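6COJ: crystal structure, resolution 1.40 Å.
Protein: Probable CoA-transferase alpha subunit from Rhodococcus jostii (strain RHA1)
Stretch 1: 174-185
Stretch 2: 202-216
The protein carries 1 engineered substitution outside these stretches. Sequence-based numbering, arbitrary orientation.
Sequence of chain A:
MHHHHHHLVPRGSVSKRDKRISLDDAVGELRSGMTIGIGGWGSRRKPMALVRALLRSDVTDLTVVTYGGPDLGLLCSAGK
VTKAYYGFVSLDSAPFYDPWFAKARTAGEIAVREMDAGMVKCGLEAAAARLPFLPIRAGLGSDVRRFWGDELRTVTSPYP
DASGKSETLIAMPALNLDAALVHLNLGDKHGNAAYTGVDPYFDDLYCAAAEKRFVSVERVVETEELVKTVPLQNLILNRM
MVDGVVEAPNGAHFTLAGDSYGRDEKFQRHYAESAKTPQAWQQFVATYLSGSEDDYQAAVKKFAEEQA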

# COMPACT_ATOMS: atom_id res chain seq x y z
N ALA A 174 7.77 -13.96 4.12
CA ALA A 174 6.33 -13.81 4.30
C ALA A 174 5.92 -14.27 5.70
O ALA A 174 6.35 -15.32 6.18
N LEU A 175 5.07 -13.46 6.34
CA LEU A 175 4.46 -13.84 7.61
C LEU A 175 3.10 -14.49 7.35
O LEU A 175 2.03 -13.92 7.60
N ASN A 176 3.15 -15.70 6.80
CA ASN A 176 1.93 -16.45 6.54
C ASN A 176 1.31 -16.88 7.86
O ASN A 176 2.00 -17.34 8.77
N LEU A 177 -0.01 -16.75 7.96
CA LEU A 177 -0.72 -17.03 9.20
C LEU A 177 -1.75 -18.13 9.01
O LEU A 177 -2.46 -18.16 7.99
N ASP A 178 -1.87 -19.01 10.00
CA ASP A 178 -3.00 -19.93 10.00
C ASP A 178 -4.29 -19.19 10.26
O ASP A 178 -5.34 -19.54 9.69
N ALA A 179 -4.26 -18.18 11.12
CA ALA A 179 -5.47 -17.45 11.45
C ALA A 179 -5.13 -16.00 11.77
O ALA A 179 -4.00 -15.67 12.14
N ALA A 180 -6.13 -15.13 11.59
CA ALA A 180 -6.04 -13.74 12.01
C ALA A 180 -7.25 -13.42 12.87
O ALA A 180 -8.37 -13.87 12.59
N LEU A 181 -7.01 -12.64 13.93
CA LEU A 181 -8.05 -12.13 14.82
C LEU A 181 -7.95 -10.61 14.78
O LEU A 181 -6.90 -10.05 15.11
N VAL A 182 -9.03 -9.94 14.36
CA VAL A 182 -9.04 -8.48 14.28
C VAL A 182 -10.38 -7.98 14.82
O VAL A 182 -11.38 -8.70 14.81
N HIS A 183 -10.38 -6.73 15.28
CA HIS A 183 -11.58 -6.07 15.80
C HIS A 183 -11.79 -4.76 15.06
O HIS A 183 -10.87 -3.94 14.97
N LEU A 184 -13.00 -4.55 14.56
CA LEU A 184 -13.34 -3.34 13.82
C LEU A 184 -14.62 -2.72 14.37
O LEU A 184 -15.31 -3.28 15.22
N ASN A 185 -14.94 -1.52 13.88
CA ASN A 185 -16.04 -0.79 14.49
C ASN A 185 -17.41 -1.20 13.98
O ASN A 185 -18.39 -1.11 14.71
N PHE A 202 -3.35 -2.26 10.63
CA PHE A 202 -2.93 -3.17 9.58
C PHE A 202 -3.88 -4.36 9.50
O PHE A 202 -3.50 -5.43 9.02
N ASP A 203 -5.13 -4.16 9.93
CA ASP A 203 -6.03 -5.30 10.08
C ASP A 203 -6.36 -5.93 8.74
O ASP A 203 -6.59 -7.15 8.67
N ASP A 204 -6.41 -5.13 7.67
CA ASP A 204 -6.59 -5.70 6.34
C ASP A 204 -5.44 -6.62 5.97
O ASP A 204 -5.65 -7.69 5.39
N LEU A 205 -4.20 -6.22 6.29
CA LEU A 205 -3.05 -7.05 5.97
C LEU A 205 -3.06 -8.36 6.76
O LEU A 205 -2.72 -9.42 6.23
N TYR A 206 -3.44 -8.30 8.04
CA TYR A 206 -3.52 -9.53 8.82
C TYR A 206 -4.52 -10.50 8.19
O TYR A 206 -4.23 -11.69 8.05
N CYS A 207 -5.68 -10.00 7.79
CA CYS A 207 -6.65 -10.88 7.15
C CYS A 207 -6.12 -11.42 5.83
O CYS A 207 -6.26 -12.62 5.55
N ALA A 208 -5.48 -10.56 5.03
CA ALA A 208 -4.98 -10.99 3.73
C ALA A 208 -3.86 -12.01 3.85
O ALA A 208 -3.63 -12.79 2.92
N ALA A 209 -3.14 -12.03 4.98
CA ALA A 209 -2.02 -12.94 5.19
C ALA A 209 -2.43 -14.28 5.79
O ALA A 209 -1.56 -15.15 5.95
N ALA A 210 -3.71 -14.47 6.11
CA ALA A 210 -4.15 -15.60 6.92
C ALA A 210 -5.06 -16.54 6.13
O ALA A 210 -5.72 -16.16 5.17
N GLU A 211 -5.12 -17.79 6.62
CA GLU A 211 -6.03 -18.79 6.06
C GLU A 211 -7.44 -18.64 6.63
O GLU A 211 -8.42 -18.63 5.87
N LYS A 212 -7.57 -18.54 7.95
CA LYS A 212 -8.86 -18.40 8.63
C LYS A 212 -8.91 -17.03 9.29
O LYS A 212 -8.00 -16.66 10.03
N ARG A 213 -9.98 -16.27 9.03
CA ARG A 213 -10.02 -14.86 9.41
C ARG A 213 -11.27 -14.60 10.23
O ARG A 213 -12.39 -14.82 9.75
N PHE A 214 -11.09 -14.11 11.45
CA PHE A 214 -12.20 -13.80 12.34
C PHE A 214 -12.16 -12.32 12.70
O PHE A 214 -11.13 -11.83 13.16
N VAL A 215 -13.26 -11.62 12.44
CA VAL A 215 -13.39 -10.20 12.77
C VAL A 215 -14.49 -10.06 13.81
O VAL A 215 -15.61 -10.53 13.60
N SER A 216 -14.15 -9.48 14.95
CA SER A 216 -15.17 -9.03 15.88
C SER A 216 -15.47 -7.56 15.58
O SER A 216 -14.58 -6.82 15.15

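What sets the positions of the side chains? The strand segments of the two stretches run parallel and are laced by backbone hydrogen bonds, from L177 N to A209 O (3.0 Å) through to L184 N and S216 O (2.8 Å). Along A179-H183 and K212-S216 the side chains alternate; corners at D178 and E211-K212 interrupt the pattern, leaving L177 and A210 on the face of A180, V182, R213 and V215, while A179, L181, H183, K212, F214 and S216 lie on the other. The helix 203-208 runs nearly antiparallel to strand 179-184, their axes 7.7 Å apart at closest approach.

Which apolar groups fill the space under the helix? L177, an m/t rotamer, sets its CD1 4.0 Å from Y206 CD1, at the edge of that ring, and 4.0 Å from A209 CB, which points toward stretch 1. A180 packs closely: its CB lies 3.7 Å from A210 CB and 3.5 Å from Y206 O. V182 (m) buries the most surface, with CG1 4.2 Å from Y206 CB and CG2 reaching both C207 SG (3.9 Å) and V215 CG2 (3.8 Å). L184 CD1 extends this patch, 4.1 Å from V215 CG2.

What happens on the other face? Apolar side-chain contacts are fewer here. L181 (m/t) bends its end nearer to stretch 2, placing CD2 4.1 Å from F214 CB. K212 leads its end away from stretch 1, as does E211 at the corner beside it.

Where do polar side chains take part? H183 (t) and S216 (p) meet in a short hydrogen bond, ND1 to OG at 2.7 Å, with the hydroxyl near the plane of the imidazole. R213 turns back on its own stretch, where NH1 donates to C207 O at 2.9 Å.

Do waters join the stretches? Two do. One water's oxygen is hydrogen-bonded with N176 OD1 (2.8 Å) and A209 O (2.9 Å); the other accepts from H183 N and is hydrogen-bonded with D203 OD2, its oxygen 2.8 Å from each.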

# COMPACT_ATOMS: atom_id res chain seq x y z
CB ALA A 174 5.59 -14.63 3.26
CB LEU A 175 4.35 -12.62 8.53
CG LEU A 175 5.69 -12.03 8.98
CD1 LEU A 175 5.50 -10.68 9.67
CD2 LEU A 175 6.43 -13.00 9.90
CB ASN A 176 2.24 -17.68 5.70
CG ASN A 176 3.01 -17.34 4.45
OD1 ASN A 176 2.45 -16.79 3.50
ND2 ASN A 176 4.30 -17.64 4.44
CB LEU A 177 -1.46 -15.77 9.66
CG LEU A 177 -0.66 -14.47 9.65
CD1 LEU A 177 -1.57 -13.27 9.92
CD2 LEU A 177 0.47 -14.53 10.67
CB ASP A 178 -2.79 -21.04 11.03
CG ASP A 178 -1.59 -21.89 10.72
OD1 ASP A 178 -1.49 -22.38 9.57
OD2 ASP A 178 -0.73 -22.06 11.61
CB ALA A 179 -6.21 -18.09 12.64
CB ALA A 180 -6.02 -12.78 10.80
CB LEU A 181 -7.84 -12.62 16.25
CG LEU A 181 -7.66 -14.13 16.45
CD1 LEU A 181 -7.31 -14.42 17.90
CD2 LEU A 181 -8.92 -14.87 16.04
CB VAL A 182 -8.81 -7.96 12.83
CG1 VAL A 182 -7.46 -8.45 12.28
CG2 VAL A 182 -9.95 -8.37 11.91
CB HIS A 183 -11.45 -5.77 17.29
CG HIS A 183 -12.70 -5.20 17.88
ND1 HIS A 183 -13.77 -6.00 18.24
CD2 HIS A 183 -13.07 -3.93 18.17
CE1 HIS A 183 -14.74 -5.24 18.74
NE2 HIS A 183 -14.33 -3.98 18.71
CB LEU A 184 -13.45 -3.63 12.31
CG LEU A 184 -12.07 -3.79 11.67
CD1 LEU A 184 -12.17 -4.41 10.28
CD2 LEU A 184 -11.35 -2.43 11.57
CB ASN A 185 -15.83 0.72 14.33
CG ASN A 185 -14.56 1.18 15.01
OD1 ASN A 185 -14.56 1.56 16.20
ND2 ASN A 185 -13.47 1.15 14.28
CB PHE A 202 -1.49 -3.63 9.83
CG PHE A 202 -0.53 -2.48 9.94
CD1 PHE A 202 -0.41 -1.76 11.12
CD2 PHE A 202 0.20 -2.08 8.84
CE1 PHE A 202 0.43 -0.64 11.18
CE2 PHE A 202 1.05 -0.98 8.91
CZ PHE A 202 1.17 -0.27 10.08
CB ASP A 203 -7.31 -4.89 10.81
CG ASP A 203 -7.08 -4.63 12.29
OD1 ASP A 203 -5.93 -4.78 12.75
OD2 ASP A 203 -8.05 -4.27 12.98
CB ASP A 204 -6.75 -4.57 5.31
CG ASP A 204 -5.59 -3.59 5.34
OD1 ASP A 204 -5.10 -3.25 6.43
OD2 ASP A 204 -5.17 -3.12 4.26
CB LEU A 205 -1.75 -6.30 6.23
CG LEU A 205 -1.51 -5.04 5.40
CD1 LEU A 205 -0.18 -4.39 5.75
CD2 LEU A 205 -1.54 -5.40 3.93
CB TYR A 206 -3.91 -9.22 10.27
CG TYR A 206 -2.75 -8.78 11.15
CD1 TYR A 206 -1.80 -9.69 11.58
CD2 TYR A 206 -2.61 -7.45 11.53
CE1 TYR A 206 -0.74 -9.29 12.38
CE2 TYR A 206 -1.55 -7.04 12.33
CZ TYR A 206 -0.62 -7.97 12.74
OH TYR A 206 0.43 -7.58 13.53
CB CYS A 207 -7.97 -10.15 6.93
SG CYS A 207 -8.88 -9.88 8.46
CB ALA A 208 -4.51 -9.78 2.91
CB ALA A 209 -0.99 -12.28 6.12
CB ALA A 210 -4.89 -15.12 8.17
CB GLU A 211 -5.49 -20.18 6.38
CG GLU A 211 -6.31 -21.32 5.83
CD GLU A 211 -6.22 -21.45 4.33
OE1 GLU A 211 -7.12 -22.08 3.73
OE2 GLU A 211 -5.24 -20.92 3.75
CB LYS A 212 -9.03 -19.46 9.72
CG LYS A 212 -8.95 -20.90 9.26
CD LYS A 212 -9.00 -21.82 10.48
CE LYS A 212 -8.51 -23.23 10.16
NZ LYS A 212 -9.31 -23.87 9.08
CB ARG A 213 -10.03 -13.98 8.16
CG ARG A 213 -8.67 -13.87 7.46
CD ARG A 213 -8.33 -15.07 6.59
NE ARG A 213 -9.35 -15.31 5.57
CZ ARG A 213 -9.36 -14.71 4.38
NH1 ARG A 213 -8.42 -13.83 4.07
NH2 ARG A 213 -10.30 -15.01 3.50
CB PHE A 214 -12.16 -14.69 13.57
CG PHE A 214 -12.24 -16.14 13.22
CD1 PHE A 214 -13.44 -16.69 12.83
CD2 PHE A 214 -11.08 -16.90 13.13
CE1 PHE A 214 -13.50 -18.01 12.43
CE2 PHE A 214 -11.14 -18.22 12.74
CZ PHE A 214 -12.35 -18.77 12.39
CB VAL A 215 -13.67 -9.31 11.54
CG1 VAL A 215 -14.93 -9.72 10.81
CG2 VAL A 215 -13.75 -7.85 11.96
CB SER A 216 -14.75 -9.26 17.34
OG SER A 216 -13.52 -8.63 17.64
O HOH W 1 -0.31 -16.79 3.97
O HOH W 2 -7.88 -5.48 15.45